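Endo-polygalacturonase (Pectobacterium carotovorum subsp. carotovorum, PDB 1BHE) hydrolyses the alpha-1,4 galacturonosyl linkages of polygalacturonic acid within the pectin of plant cell walls, macerating the tissue and causing soft rot. Local coordinates at residues 83-86 / 87-90; 150-153 / 154-157; 281-285 / 286-290. One frame throughout, in Å; residues are numbered along the deposited sequence.

Interaction 1 (83-86 / 87-90)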
ATOM      1  N   GLU A  83      -3.665 -14.840 -15.152  1.00 14.83           N
ATOM      2  CA  GLU A  83      -4.793 -14.271 -15.894  1.00 15.84           C
ATOM      3  C   GLU A  83      -6.138 -14.689 -15.309  1.00 16.47           C
ATOM      4  O   GLU A  83      -6.271 -15.772 -14.739  1.00 15.72           O
ATOM      5  CB  GLU A  83      -4.740 -14.663 -17.376  1.00 15.65           C
ATOM      6  CG  GLU A  83      -5.223 -16.072 -17.673  1.00 16.54           C
ATOM      7  CD  GLU A  83      -5.104 -16.472 -19.130  1.00 16.77           C
ATOM      8  OE1 GLU A  83      -4.398 -15.777 -19.889  1.00 17.53           O
ATOM      9  OE2 GLU A  83      -5.705 -17.491 -19.522  1.00 16.44           O
ATOM     10  N   ASN A  84      -7.144 -13.832 -15.501  1.00 16.93           N
ATOM     11  CA  ASN A  84      -8.497 -14.171 -15.059  1.00 17.96           C
ATOM     12  C   ASN A  84      -9.384 -14.296 -16.301  1.00 18.63           C
ATOM     13  O   ASN A  84     -10.584 -14.535 -16.222  1.00 18.53           O
ATOM     14  CB  ASN A  84      -9.071 -13.209 -14.034  1.00 18.03           C
ATOM     15  CG  ASN A  84      -8.934 -11.741 -14.351  1.00 18.53           C
ATOM     16  OD1 ASN A  84      -9.079 -11.303 -15.496  1.00 18.60           O
ATOM     17  ND2 ASN A  84      -8.654 -10.934 -13.331  1.00 18.26           N
ATOM     18  N   ALA A  85      -8.758 -14.174 -17.467  1.00 19.45           N
ATOM     19  CA  ALA A  85      -9.431 -14.342 -18.751  1.00 20.30           C
ATOM     20  C   ALA A  85      -8.375 -14.547 -19.832  1.00 20.94           C
ATOM     21  O   ALA A  85      -7.213 -14.194 -19.640  1.00 21.11           O
ATOM     22  CB  ALA A  85     -10.334 -13.163 -19.061  1.00 20.72           C
ATOM     23  N   PRO A  86      -8.743 -15.211 -20.923  1.00 21.61           N
ATOM     24  CA  PRO A  86      -7.830 -15.498 -22.011  1.00 21.28           C
ATOM     25  C   PRO A  86      -7.008 -14.295 -22.436  1.00 20.76           C
ATOM     26  O   PRO A  86      -7.530 -13.293 -22.929  1.00 20.34           O
ATOM     27  CB  PRO A  86      -8.736 -15.978 -23.141  1.00 21.78           C
ATOM     28  CG  PRO A  86      -9.976 -16.457 -22.479  1.00 22.08           C
ATOM     29  CD  PRO A  86     -10.122 -15.681 -21.203  1.00 21.71           C
ATOM     30  N   SER A  87      -5.696 -14.350 -22.214  1.00 20.03           N
ATOM     31  CA  SER A  87      -4.772 -13.290 -22.583  1.00 19.55           C
ATOM     32  C   SER A  87      -5.012 -11.954 -21.898  1.00 18.57           C
ATOM     33  O   SER A  87      -4.613 -10.908 -22.423  1.00 18.29           O
ATOM     34  CB  SER A  87      -4.825 -13.062 -24.106  1.00 20.47           C
ATOM     35  OG  SER A  87      -4.386 -14.196 -24.823  1.00 20.90           O
ATOM     36  N   SER A  88      -5.617 -11.945 -20.714  1.00 17.94           N
ATOM     37  CA  SER A  88      -5.926 -10.712 -20.009  1.00 16.82           C
ATOM     38  C   SER A  88      -4.784 -10.147 -19.181  1.00 16.21           C
ATOM     39  O   SER A  88      -4.865  -8.981 -18.788  1.00 15.74           O
ATOM     40  CB  SER A  88      -7.137 -10.940 -19.088  1.00 16.92           C
ATOM     41  OG  SER A  88      -6.866 -11.959 -18.137  1.00 16.94           O
ATOM     42  N   CYS A  89      -3.756 -10.936 -18.913  1.00 15.61           N
ATOM     43  CA  CYS A  89      -2.662 -10.530 -18.034  1.00 14.90           C
ATOM     44  C   CYS A  89      -1.345 -10.308 -18.754  1.00 15.01           C
ATOM     45  O   CYS A  89      -1.053 -10.918 -19.783  1.00 14.53           O
ATOM     46  CB  CYS A  89      -2.514 -11.621 -16.962  1.00 14.22           C
ATOM     47  SG  CYS A  89      -1.470 -11.249 -15.542  1.00 12.57           S
ATOM     48  N   GLY A  90      -0.537  -9.378 -18.250  1.00 14.73           N
ATOM     49  CA  GLY A  90       0.766  -9.076 -18.819  1.00 15.27           C
ATOM     50  C   GLY A  90       0.697  -8.316 -20.131  1.00 16.22           C
ATOM     51  O   GLY A  90       1.569  -8.442 -20.992  1.00 15.86           O
TER
HETATM   52  O   HOH W   1      -2.841 -13.596 -19.779  1.00 16.43           O

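Interaction 2 (150-153 / 154-157)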
ATOM      1  N   THR A 150      -0.982  -6.204 -14.393  1.00  9.79           N
ATOM      2  CA  THR A 150       0.058  -6.882 -13.629  1.00  9.30           C
ATOM      3  C   THR A 150      -0.515  -7.264 -12.255  1.00  9.07           C
ATOM      4  O   THR A 150      -1.343  -6.537 -11.709  1.00  8.74           O
ATOM      5  CB  THR A 150       1.304  -6.018 -13.382  1.00  9.16           C
ATOM      6  OG1 THR A 150       0.912  -4.850 -12.636  1.00  8.05           O
ATOM      7  CG2 THR A 150       2.028  -5.551 -14.640  1.00  9.16           C
ATOM      8  N   PRO A 151      -0.070  -8.368 -11.674  1.00  8.77           N
ATOM      9  CA  PRO A 151      -0.556  -8.829 -10.391  1.00  7.89           C
ATOM     10  C   PRO A 151      -0.122  -8.047  -9.164  1.00  6.98           C
ATOM     11  O   PRO A 151       1.049  -7.708  -8.970  1.00  6.69           O
ATOM     12  CB  PRO A 151      -0.025 -10.258 -10.278  1.00  8.62           C
ATOM     13  CG  PRO A 151       0.892 -10.504 -11.405  1.00  8.81           C
ATOM     14  CD  PRO A 151       0.922  -9.289 -12.280  1.00  8.34           C
ATOM     15  N   ARG A 152      -1.074  -7.761  -8.275  1.00  6.41           N
ATOM     16  CA  ARG A 152      -0.786  -7.249  -6.941  1.00  5.62           C
ATOM     17  C   ARG A 152      -0.271  -8.389  -6.064  1.00  6.04           C
ATOM     18  O   ARG A 152      -0.612  -9.546  -6.344  1.00  6.11           O
ATOM     19  CB  ARG A 152      -2.047  -6.663  -6.295  1.00  5.82           C
ATOM     20  CG  ARG A 152      -2.465  -5.351  -6.961  1.00  6.89           C
ATOM     21  CD  ARG A 152      -3.814  -4.883  -6.427  1.00  7.79           C
ATOM     22  NE  ARG A 152      -4.145  -3.547  -6.935  1.00  8.94           N
ATOM     23  CZ  ARG A 152      -5.345  -2.985  -6.825  1.00  9.33           C
ATOM     24  NH1 ARG A 152      -6.344  -3.621  -6.229  1.00  9.26           N
ATOM     25  NH2 ARG A 152      -5.537  -1.770  -7.329  1.00  9.42           N
ATOM     26  N   LEU A 153       0.530  -8.096  -5.046  1.00  5.68           N
ATOM     27  CA  LEU A 153       1.046  -9.158  -4.188  1.00  5.67           C
ATOM     28  C   LEU A 153      -0.028  -9.699  -3.246  1.00  4.40           C
ATOM     29  O   LEU A 153      -0.280 -10.899  -3.173  1.00  4.14           O
ATOM     30  CB  LEU A 153       2.212  -8.694  -3.333  1.00  6.44           C
ATOM     31  CG  LEU A 153       3.650  -8.817  -3.785  1.00  8.38           C
ATOM     32  CD1 LEU A 153       4.561  -8.674  -2.560  1.00  8.85           C
ATOM     33  CD2 LEU A 153       3.981 -10.101  -4.530  1.00  7.18           C
ATOM     34  N   ILE A 154      -0.638  -8.801  -2.473  1.00  4.09           N
ATOM     35  CA  ILE A 154      -1.641  -9.217  -1.486  1.00  4.09           C
ATOM     36  C   ILE A 154      -2.900  -8.382  -1.703  1.00  3.10           C
ATOM     37  O   ILE A 154      -2.809  -7.159  -1.634  1.00  4.23           O
ATOM     38  CB  ILE A 154      -1.120  -9.038  -0.051  1.00  4.23           C
ATOM     39  CG1 ILE A 154      -0.008 -10.050   0.283  1.00  5.12           C
ATOM     40  CG2 ILE A 154      -2.225  -9.162   0.992  1.00  4.10           C
ATOM     41  CD1 ILE A 154       0.813  -9.622   1.490  1.00  4.69           C
ATOM     42  N   GLN A 155      -4.017  -9.033  -1.961  1.00  4.44           N
ATOM     43  CA  GLN A 155      -5.293  -8.349  -2.179  1.00  4.77           C
ATOM     44  C   GLN A 155      -6.308  -8.858  -1.162  1.00  4.32           C
ATOM     45  O   GLN A 155      -6.598 -10.051  -1.102  1.00  4.35           O
ATOM     46  CB  GLN A 155      -5.776  -8.629  -3.606  1.00  5.38           C
ATOM     47  CG  GLN A 155      -7.162  -8.087  -3.911  1.00  7.94           C
ATOM     48  CD  GLN A 155      -7.187  -6.592  -4.154  1.00  8.65           C
ATOM     49  OE1 GLN A 155      -6.311  -6.009  -4.787  1.00  8.92           O
ATOM     50  NE2 GLN A 155      -8.234  -5.945  -3.635  1.00  9.17           N
ATOM     51  N   ILE A 156      -6.807  -7.977  -0.311  1.00  4.29           N
ATOM     52  CA  ILE A 156      -7.742  -8.344   0.747  1.00  4.47           C
ATOM     53  C   ILE A 156      -9.073  -7.619   0.557  1.00  5.13           C
ATOM     54  O   ILE A 156      -9.099  -6.392   0.527  1.00  4.55           O
ATOM     55  CB  ILE A 156      -7.164  -8.014   2.132  1.00  4.43           C
ATOM     56  CG1 ILE A 156      -5.764  -8.618   2.326  1.00  5.00           C
ATOM     57  CG2 ILE A 156      -8.105  -8.505   3.226  1.00  3.20           C
ATOM     58  CD1 ILE A 156      -4.888  -7.806   3.264  1.00  5.38           C
ATOM     59  N   ASN A 157     -10.161  -8.369   0.394  1.00  5.67           N
ATOM     60  CA  ASN A 157     -11.467  -7.781   0.119  1.00  6.68           C
ATOM     61  C   ASN A 157     -12.528  -8.163   1.140  1.00  5.72           C
ATOM     62  O   ASN A 157     -12.569  -9.308   1.587  1.00  5.11           O
ATOM     63  CB  ASN A 157     -11.989  -8.281  -1.243  1.00  9.33           C
ATOM     64  CG  ASN A 157     -11.086  -8.010  -2.419  1.00 11.36           C
ATOM     65  OD1 ASN A 157     -10.333  -7.047  -2.437  1.00 14.14           O
ATOM     66  ND2 ASN A 157     -11.124  -8.848  -3.441  1.00 13.85           N
TER
HETATM   67  O   HOH W   2      -9.155  -3.260  -4.766  1.00 17.67           O

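Interaction 3 (281-285 / 286-290)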
ATOM      1  N   ILE A 281      -1.749  15.039   0.602  1.00 12.64           N
ATOM      2  CA  ILE A 281      -3.183  14.951   0.399  1.00 13.75           C
ATOM      3  C   ILE A 281      -3.398  15.436  -1.044  1.00 14.77           C
ATOM      4  O   ILE A 281      -3.112  16.595  -1.354  1.00 15.10           O
ATOM      5  CB  ILE A 281      -4.076  15.728   1.365  1.00 13.37           C
ATOM      6  CG1 ILE A 281      -3.753  15.409   2.821  1.00 13.46           C
ATOM      7  CG2 ILE A 281      -5.539  15.401   1.051  1.00 13.78           C
ATOM      8  CD1 ILE A 281      -4.541  16.161   3.867  1.00 13.10           C
ATOM      9  N   LYS A 282      -3.825  14.534  -1.916  1.00 15.05           N
ATOM     10  CA  LYS A 282      -3.976  14.878  -3.321  1.00 15.72           C
ATOM     11  C   LYS A 282      -5.274  14.395  -3.937  1.00 15.77           C
ATOM     12  O   LYS A 282      -5.822  13.367  -3.546  1.00 15.16           O
ATOM     13  CB  LYS A 282      -2.794  14.273  -4.106  1.00 17.04           C
ATOM     14  CG  LYS A 282      -2.731  12.755  -4.007  1.00 18.53           C
ATOM     15  CD  LYS A 282      -1.651  12.188  -4.916  1.00 19.74           C
ATOM     16  CE  LYS A 282      -2.058  10.836  -5.484  1.00 20.70           C
ATOM     17  NZ  LYS A 282      -1.342   9.725  -4.792  1.00 21.41           N
ATOM     18  N   SER A 283      -5.738  15.131  -4.946  1.00 15.30           N
ATOM     19  CA  SER A 283      -6.946  14.766  -5.662  1.00 16.55           C
ATOM     20  C   SER A 283      -7.065  15.540  -6.968  1.00 17.74           C
ATOM     21  O   SER A 283      -6.155  16.261  -7.387  1.00 18.56           O
ATOM     22  CB  SER A 283      -8.181  14.984  -4.781  1.00 16.44           C
ATOM     23  OG  SER A 283      -9.215  14.094  -5.163  1.00 16.17           O
ATOM     24  N   ASP A 284      -8.193  15.384  -7.638  1.00 18.36           N
ATOM     25  CA  ASP A 284      -8.474  16.093  -8.880  1.00 19.85           C
ATOM     26  C   ASP A 284      -9.984  16.280  -8.967  1.00 19.89           C
ATOM     27  O   ASP A 284     -10.701  15.820  -8.073  1.00 19.71           O
ATOM     28  CB  ASP A 284      -7.927  15.346 -10.091  1.00 19.95           C
ATOM     29  CG  ASP A 284      -8.379  13.900 -10.155  1.00 20.67           C
ATOM     30  OD1 ASP A 284      -9.575  13.680 -10.426  1.00 20.11           O
ATOM     31  OD2 ASP A 284      -7.548  12.989  -9.932  1.00 20.71           O
ATOM     32  N   LYS A 285     -10.482  16.822 -10.069  1.00 20.50           N
ATOM     33  CA  LYS A 285     -11.911  17.047 -10.234  1.00 21.15           C
ATOM     34  C   LYS A 285     -12.729  15.775 -10.392  1.00 20.55           C
ATOM     35  O   LYS A 285     -13.953  15.841 -10.226  1.00 21.07           O
ATOM     36  CB  LYS A 285     -12.173  17.964 -11.438  1.00 22.29           C
ATOM     37  CG  LYS A 285     -12.040  19.446 -11.137  1.00 23.11           C
ATOM     38  CD  LYS A 285     -12.578  20.281 -12.297  1.00 24.44           C
ATOM     39  CE  LYS A 285     -11.479  21.094 -12.949  1.00 25.12           C
ATOM     40  NZ  LYS A 285     -11.964  22.449 -13.356  1.00 26.39           N
ATOM     41  N   SER A 286     -12.124  14.638 -10.709  1.00 19.48           N
ATOM     42  CA  SER A 286     -12.853  13.397 -10.891  1.00 19.03           C
ATOM     43  C   SER A 286     -13.062  12.587  -9.621  1.00 18.67           C
ATOM     44  O   SER A 286     -13.932  11.704  -9.629  1.00 19.02           O
ATOM     45  CB  SER A 286     -12.123  12.516 -11.923  1.00 18.93           C
ATOM     46  OG  SER A 286     -11.031  11.853 -11.301  1.00 18.64           O
ATOM     47  N   ALA A 287     -12.312  12.846  -8.552  1.00 18.74           N
ATOM     48  CA  ALA A 287     -12.440  11.998  -7.362  1.00 18.54           C
ATOM     49  C   ALA A 287     -12.334  12.722  -6.035  1.00 18.42           C
ATOM     50  O   ALA A 287     -12.173  12.069  -4.990  1.00 18.65           O
ATOM     51  CB  ALA A 287     -11.353  10.922  -7.448  1.00 19.10           C
ATOM     52  N   ALA A 288     -12.429  14.043  -6.025  1.00 17.49           N
ATOM     53  CA  ALA A 288     -12.326  14.809  -4.791  1.00 17.15           C
ATOM     54  C   ALA A 288     -13.585  14.716  -3.935  1.00 16.91           C
ATOM     55  O   ALA A 288     -14.706  14.771  -4.447  1.00 17.40           O
ATOM     56  CB  ALA A 288     -12.040  16.271  -5.119  1.00 17.42           C
ATOM     57  N   GLY A 289     -13.404  14.598  -2.622  1.00 16.19           N
ATOM     58  CA  GLY A 289     -14.546  14.588  -1.706  1.00 15.77           C
ATOM     59  C   GLY A 289     -14.121  15.128  -0.344  1.00 15.50           C
ATOM     60  O   GLY A 289     -13.169  15.897  -0.242  1.00 15.35           O
ATOM     61  N   VAL A 290     -14.754  14.609   0.707  1.00 15.11           N
ATOM     62  CA  VAL A 290     -14.447  15.010   2.064  1.00 15.07           C
ATOM     63  C   VAL A 290     -13.225  14.304   2.637  1.00 14.92           C
ATOM     64  O   VAL A 290     -13.109  13.082   2.635  1.00 14.26           O
ATOM     65  CB  VAL A 290     -15.637  14.740   3.017  1.00 15.48           C
ATOM     66  CG1 VAL A 290     -15.292  15.073   4.462  1.00 15.99           C
ATOM     67  CG2 VAL A 290     -16.864  15.523   2.580  1.00 16.00           C
TER

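Interaction 1 (83-86 / 87-90)
Glu83 and Ser87 meet across a tight reversal of the chain, where Ala85 to Ser88 form a type II beta turn. Pro86 fills its second position and Ser87 its third, with the positive phi that this turn demands. The backbone bond that closes it runs from Ser88 N to Ala85 O, 3.0 Å long with an angle of 153° at the hydrogen. Side-chain polar contacts reinforce the turn from two directions. Glu83 CG lies between its own N and carbonyl carbon (chi1 79°), and the extended chain beyond carries the carboxylate over the turn. There Glu83 OE1 accepts Ser87 N-H (N to OE1 3.0 Å) in a bent bond that arrives 52° out of the carboxylate plane. Ser88 OG comes in from the returning arm of the turn, 2.7 Å from Ala85 O. Its single proton also has Gly98 O within reach, so the hydroxyl is held between the turn and the following loop. One water joins the ends of the reversal: it donates to Glu83 OE1 at 2.7 Å and accepts from Cys89 N at 2.9 Å. The carboxylate oxygen thus takes two donors and ties both Ser87 and Cys89 back to Glu83. Apolar contact is slight: Cys89 CB rests 3.7 Å from Glu83 CA and 3.8 Å from Glu83 CB. The whole unit belongs to the loop between strands 72-75 and 92-93. Cys89 fastens it to Cys99 by a disulfide and touches Trp134, just ahead of helix 136-144. Asn84 ND2 bonds Lys97 O, and Gly90 pairs through its backbone with Asn149, next to strand 147-148, the antiparallel partner of strand 92-93.

Interaction 2 (150-153 / 154-157)
A local side-chain hydrogen bond between residues three apart, Arg152 to Gln155, marks the place where a loop runs into strand 154-157 of the right-handed parallel beta-helix. This strand lies parallel between strands 103-106 and 177-180. Arg152 stands just before it with its chain extended from CG to NE, which carries the guanidinium across to the end of Gln155. Arg152 NH1 donates to Gln155 OE1 at 2.8 Å and 162°, the oxygen lying in the guanidinium plane. Gln155 CD and OE1 lie at the edge of the guanidinium, and the planes are 20° apart, so the groups meet edge to edge. Gln155 bends at its second torsion (chi2 77°) to turn OE1 back toward the arginine; Arg152 CD also comes within 3.2 Å of that oxygen. A water closes a small ring, accepting from Arg152 NH1 at 3.2 Å and from Gln155 NE2 at 3.1 Å. Gln155 NE2 also donates to Asn157 OD1, 2.7 Å away and nearly straight, in the plane of both amides. Leu153 and Ile154 turn instead to strand 167-170, where both touch Leu169. Arg152 and Gln155 touch Val178 of the next coil, and the arginine side chain is about 11 Å from that of Asp223, the predicted proton donor. The chain of donors from Arg152 through Gln155 to Asn157 fixes the rotation of the Gln155 amide, since its oxygen and both its hydrogens are engaged. A neutral amide does not cancel the arginine's charge, but that charge would polarise the amide and probably make NE2 a stronger donor to Asn157.

Interaction 3 (281-285 / 286-290)
An Asx turn at Asp284 to Ser286 starts the loop by which the chain leaves strand 277-282 and passes to strand 290-302, a corner between two faces of the parallel beta-helix. Asp284 CG sits between the backbone N and carbonyl carbon (chi1 53°), placing the carboxylate beside the N-H groups that follow. Asp284 OD1 accepts Ser286 N at 2.7 Å on its anti lone pair. Asp284 OD1 also takes the hydroxyl of Ser286, with OG at a very short 2.5 Å. Ser286 OG is folded between its own N and carbonyl carbon (chi1 80°), so one residue clasps OD1 with both backbone and side chain. Meanwhile the carbonyl O of Asp284 receives two weak bonds, from Ala287 N at 3.4 Å and from Ala288 N at 3.2 Å. Ala288 CB packs against that carbonyl, 3.3 Å from Asp284 O, and turns back on Ser283, whose OG lies 3.2 Å from Ala288 CA. The Ser283 hydroxyl has its polar partners on the preceding coil, in Ser257 O and Thr259 OG1. Lys285 O is bound by Asn321 ND2, and Lys282, still on the strand, forms a salt bridge with Asp224, the sequence neighbour of the predicted proton donor Asp223. Two donors converging on OD1 would probably stabilise the charged form of Asp284, and a long, weak ion pair from OD2 to Lys317 may act in the same sense. The shorter bonds of the turn are thus those to the carboxylate, while those at Asp284 O are weak.

How the interactions relate
The three contacts follow in series along the chain; none nests within or crosses another. Interaction 1 closes a turn in the loop beyond strand 72-75, outside the main coils. The chain then passes through strand 92-93, one further coil (strands 103-106, 112-114 and 118-120) and helix 136-144 to strand 147-148, and enters interaction 2, whose nearest atoms come within about 4 Å of interaction 1. Interaction 2 lies at the start of strand 154-157. Five parallel strands further along the same face stands 277-282, and interaction 3 turns the chain off its end. Their centres are 24 Å apart; 150-157 lies at the entrance to one strand and 281-290 at the exit from another.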